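Local coordinates for protein multiheme cytochrome cf (Carboxydothermus ferrireducens DSM 11255, PDB 6QVM) that probably sits in the cell's S-layer and passes electrons through its chain of c-type hemes to insoluble extracellular Fe(III), at residues K107-V112 against K204-V209. Residues are numbered along the deposited sequence; the frame is centred on the assembly and turned at random.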
ATOM      1  N   LYS A 107     -24.998  23.349  -8.326  1.00 38.22           N
ATOM      2  CA  LYS A 107     -23.766  22.648  -7.974  1.00 49.23           C
ATOM      3  C   LYS A 107     -23.730  22.320  -6.485  1.00 53.01           C
ATOM      4  O   LYS A 107     -23.375  21.204  -6.085  1.00 54.42           O
ATOM      5  CB  LYS A 107     -22.565  23.499  -8.381  1.00 45.71           C
ATOM      6  CG  LYS A 107     -21.326  22.710  -8.748  1.00 58.00           C
ATOM      7  CD  LYS A 107     -20.375  23.562  -9.574  1.00 58.71           C
ATOM      8  N   GLU A 108     -24.128  23.280  -5.649  1.00 43.85           N
ATOM      9  CA  GLU A 108     -24.117  23.068  -4.206  1.00 39.96           C
ATOM     10  C   GLU A 108     -25.353  22.314  -3.730  1.00 37.61           C
ATOM     11  O   GLU A 108     -25.247  21.448  -2.855  1.00 45.15           O
ATOM     12  CB  GLU A 108     -23.991  24.403  -3.479  1.00 43.16           C
ATOM     13  CG  GLU A 108     -22.557  24.899  -3.331  1.00 48.74           C
ATOM     14  CD  GLU A 108     -21.719  24.003  -2.432  1.00 57.82           C
ATOM     15  OE1 GLU A 108     -20.982  23.144  -2.959  1.00 54.04           O
ATOM     16  OE2 GLU A 108     -21.812  24.147  -1.194  1.00 58.57           O
ATOM     17  N   PHE A 109     -26.529  22.638  -4.277  1.00 53.01           N
ATOM     18  CA  PHE A 109     -27.732  21.882  -3.941  1.00 53.91           C
ATOM     19  C   PHE A 109     -27.574  20.413  -4.313  1.00 54.60           C
ATOM     20  O   PHE A 109     -28.022  19.528  -3.577  1.00 44.93           O
ATOM     21  CB  PHE A 109     -28.954  22.486  -4.640  1.00 53.22           C
ATOM     22  CG  PHE A 109     -29.574  23.644  -3.902  1.00 53.54           C
ATOM     23  CD1 PHE A 109     -28.784  24.604  -3.289  1.00 55.34           C
ATOM     24  CD2 PHE A 109     -30.951  23.777  -3.832  1.00 56.13           C
ATOM     25  CE1 PHE A 109     -29.357  25.669  -2.609  1.00 58.71           C
ATOM     26  CE2 PHE A 109     -31.531  24.839  -3.160  1.00 57.81           C
ATOM     27  CZ  PHE A 109     -30.733  25.784  -2.542  1.00 50.21           C
ATOM     28  N   ALA A 110     -26.931  20.134  -5.448  1.00 53.67           N
ATOM     29  CA  ALA A 110     -26.697  18.749  -5.840  1.00 60.75           C
ATOM     30  C   ALA A 110     -25.702  18.074  -4.904  1.00 59.02           C
ATOM     31  O   ALA A 110     -25.948  16.965  -4.418  1.00 54.19           O
ATOM     32  CB  ALA A 110     -26.209  18.685  -7.284  1.00 61.04           C
ATOM     33  N   ARG A 111     -24.574  18.733  -4.631  1.00 48.59           N
ATOM     34  CA  ARG A 111     -23.544  18.124  -3.794  1.00 51.18           C
ATOM     35  C   ARG A 111     -24.100  17.694  -2.441  1.00 47.48           C
ATOM     36  O   ARG A 111     -23.881  16.560  -1.996  1.00 50.14           O
ATOM     37  CB  ARG A 111     -22.387  19.101  -3.596  1.00 48.20           C
ATOM     38  CG  ARG A 111     -21.370  18.617  -2.569  1.00 42.24           C
ATOM     39  CD  ARG A 111     -20.293  19.642  -2.278  1.00 38.41           C
ATOM     40  NE  ARG A 111     -20.784  20.798  -1.526  1.00 40.81           N
ATOM     41  CZ  ARG A 111     -21.065  20.789  -0.223  1.00 38.69           C
ATOM     42  NH1 ARG A 111     -20.917  19.680   0.482  1.00 35.22           N
ATOM     43  NH2 ARG A 111     -21.489  21.890   0.383  1.00 39.46           N
ATOM     44  N   VAL A 112     -24.806  18.601  -1.762  1.00 47.21           N
ATOM     45  CA  VAL A 112     -25.259  18.320  -0.406  1.00 45.74           C
ATOM     46  C   VAL A 112     -26.341  17.246  -0.413  1.00 52.30           C
ATOM     47  O   VAL A 112     -26.387  16.383   0.474  1.00 55.97           O
ATOM     48  CB  VAL A 112     -25.727  19.621   0.274  1.00 40.32           C
ATOM     49  CG1 VAL A 112     -26.393  19.323   1.612  1.00 35.55           C
ATOM     50  CG2 VAL A 112     -24.551  20.553   0.453  1.00 37.93           C
ATOM     51  N   LYS A 204     -30.540  30.957   3.075  1.00 42.75           N
ATOM     52  CA  LYS A 204     -31.610  30.387   3.889  1.00 44.53           C
ATOM     53  C   LYS A 204     -32.165  29.119   3.256  1.00 48.93           C
ATOM     54  O   LYS A 204     -32.580  28.195   3.966  1.00 56.47           O
ATOM     55  CB  LYS A 204     -32.712  31.427   4.099  1.00 42.64           C
ATOM     56  CG  LYS A 204     -33.786  31.033   5.104  1.00 46.67           C
ATOM     57  CD  LYS A 204     -34.324  32.258   5.825  1.00 61.08           C
ATOM     58  CE  LYS A 204     -35.487  31.899   6.731  1.00 65.09           C
ATOM     59  NZ  LYS A 204     -36.694  31.527   5.947  1.00 67.44           N
ATOM     60  N   ALA A 205     -32.163  29.050   1.924  1.00 50.56           N
ATOM     61  CA  ALA A 205     -32.590  27.834   1.243  1.00 47.77           C
ATOM     62  C   ALA A 205     -31.528  26.747   1.357  1.00 49.02           C
ATOM     63  O   ALA A 205     -31.844  25.579   1.609  1.00 45.22           O
ATOM     64  CB  ALA A 205     -32.916  28.134  -0.219  1.00 45.53           C
ATOM     65  N   PHE A 206     -30.255  27.119   1.186  1.00 39.84           N
ATOM     66  CA  PHE A 206     -29.161  26.159   1.314  1.00 42.05           C
ATOM     67  C   PHE A 206     -29.115  25.555   2.714  1.00 45.80           C
ATOM     68  O   PHE A 206     -28.867  24.353   2.872  1.00 41.83           O
ATOM     69  CB  PHE A 206     -27.836  26.844   0.968  1.00 40.49           C
ATOM     70  CG  PHE A 206     -26.646  25.929   0.999  1.00 48.28           C
ATOM     71  CD1 PHE A 206     -26.591  24.808   0.189  1.00 46.66           C
ATOM     72  CD2 PHE A 206     -25.571  26.200   1.832  1.00 44.94           C
ATOM     73  CE1 PHE A 206     -25.486  23.967   0.213  1.00 46.59           C
ATOM     74  CE2 PHE A 206     -24.468  25.363   1.865  1.00 42.41           C
ATOM     75  CZ  PHE A 206     -24.425  24.245   1.053  1.00 44.34           C
ATOM     76  N   ASN A 207     -29.384  26.370   3.742  1.00 38.31           N
ATOM     77  CA  ASN A 207     -29.404  25.862   5.110  1.00 42.52           C
ATOM     78  C   ASN A 207     -30.473  24.790   5.283  1.00 46.29           C
ATOM     79  O   ASN A 207     -30.272  23.815   6.017  1.00 57.30           O
ATOM     80  CB  ASN A 207     -29.618  27.010   6.101  1.00 37.04           C
ATOM     81  CG  ASN A 207     -28.419  27.932   6.188  1.00 49.27           C
ATOM     82  OD1 ASN A 207     -27.315  27.573   5.769  1.00 46.50           O
ATOM     83  ND2 ASN A 207     -28.634  29.135   6.710  1.00 54.34           N
ATOM     84  N   ALA A 208     -31.622  24.958   4.626  1.00 47.43           N
ATOM     85  CA  ALA A 208     -32.673  23.950   4.706  1.00 47.91           C
ATOM     86  C   ALA A 208     -32.259  22.652   4.022  1.00 52.52           C
ATOM     87  O   ALA A 208     -32.642  21.564   4.469  1.00 55.92           O
ATOM     88  CB  ALA A 208     -33.964  24.486   4.090  1.00 48.52           C
ATOM     89  N   VAL A 209     -31.483  22.746   2.939  1.00 37.19           N
ATOM     90  CA  VAL A 209     -30.914  21.550   2.326  1.00 43.23           C
ATOM     91  C   VAL A 209     -29.894  20.909   3.261  1.00 48.10           C
ATOM     92  O   VAL A 209     -29.862  19.684   3.424  1.00 55.63           O
ATOM     93  CB  VAL A 209     -30.289  21.893   0.961  1.00 45.24           C
ATOM     94  CG1 VAL A 209     -29.696  20.652   0.329  1.00 47.09           C
ATOM     95  CG2 VAL A 209     -31.316  22.533   0.040  1.00 45.78           C
TER
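Phe-206 pushes its ring into a hole on helix 102-113 formed by Glu-108, Phe-109, Arg-111 and Val-112. With CG anti to the backbone N (chi1 -177°), the ring is carried out from helix 199-212 toward that hole, where CG2 of Val-112 lies 3.5 Å from Phe-206 CE1. Glu-108 OE2 comes within 3.4 Å of Phe-206 CZ, the carboxylate and ring planes turned 46° apart, while NH2 of Arg-111 sits at the ring edge.

Phe-109 reaches back the other way, sliding past Phe-206 in the opposite direction. Its rim touches CB of Ala-205 through CZ, and one face takes Val-209, whose CG2 makes a CH-pi contact 4.1 Å from the centroid of the Phe-109 ring. One turn further on, Val-112 CG1 and Val-209 CG1 close the row at 3.8 Å.

The two charged walls of the hole are held together: Arg-111 grips Glu-108 side-on, NE bonding to OE1 and NH2 to OE2 of Glu-108, both at 2.8 Å and nearly straight, which fixes the rotation of both groups. Behind them, Arg-80 makes a second salt bridge to Glu-108, and Glu-79 one to Arg-111, tying in helix 79-86. An alanine in place of Glu-108 would probably leave Arg-111 and Arg-80 without their shared carboxylate and open a gap beside the tip of Phe-206. Leu-136 of helix 129-139 packs against both Phe-109 and Val-209.

Phe-206 is thus a single knob in a four-residue hole between near-parallel helices, 15° apart with axes 10.2 Å from each other, consistent with the helical packing of an SLH-type S-layer-binding domain.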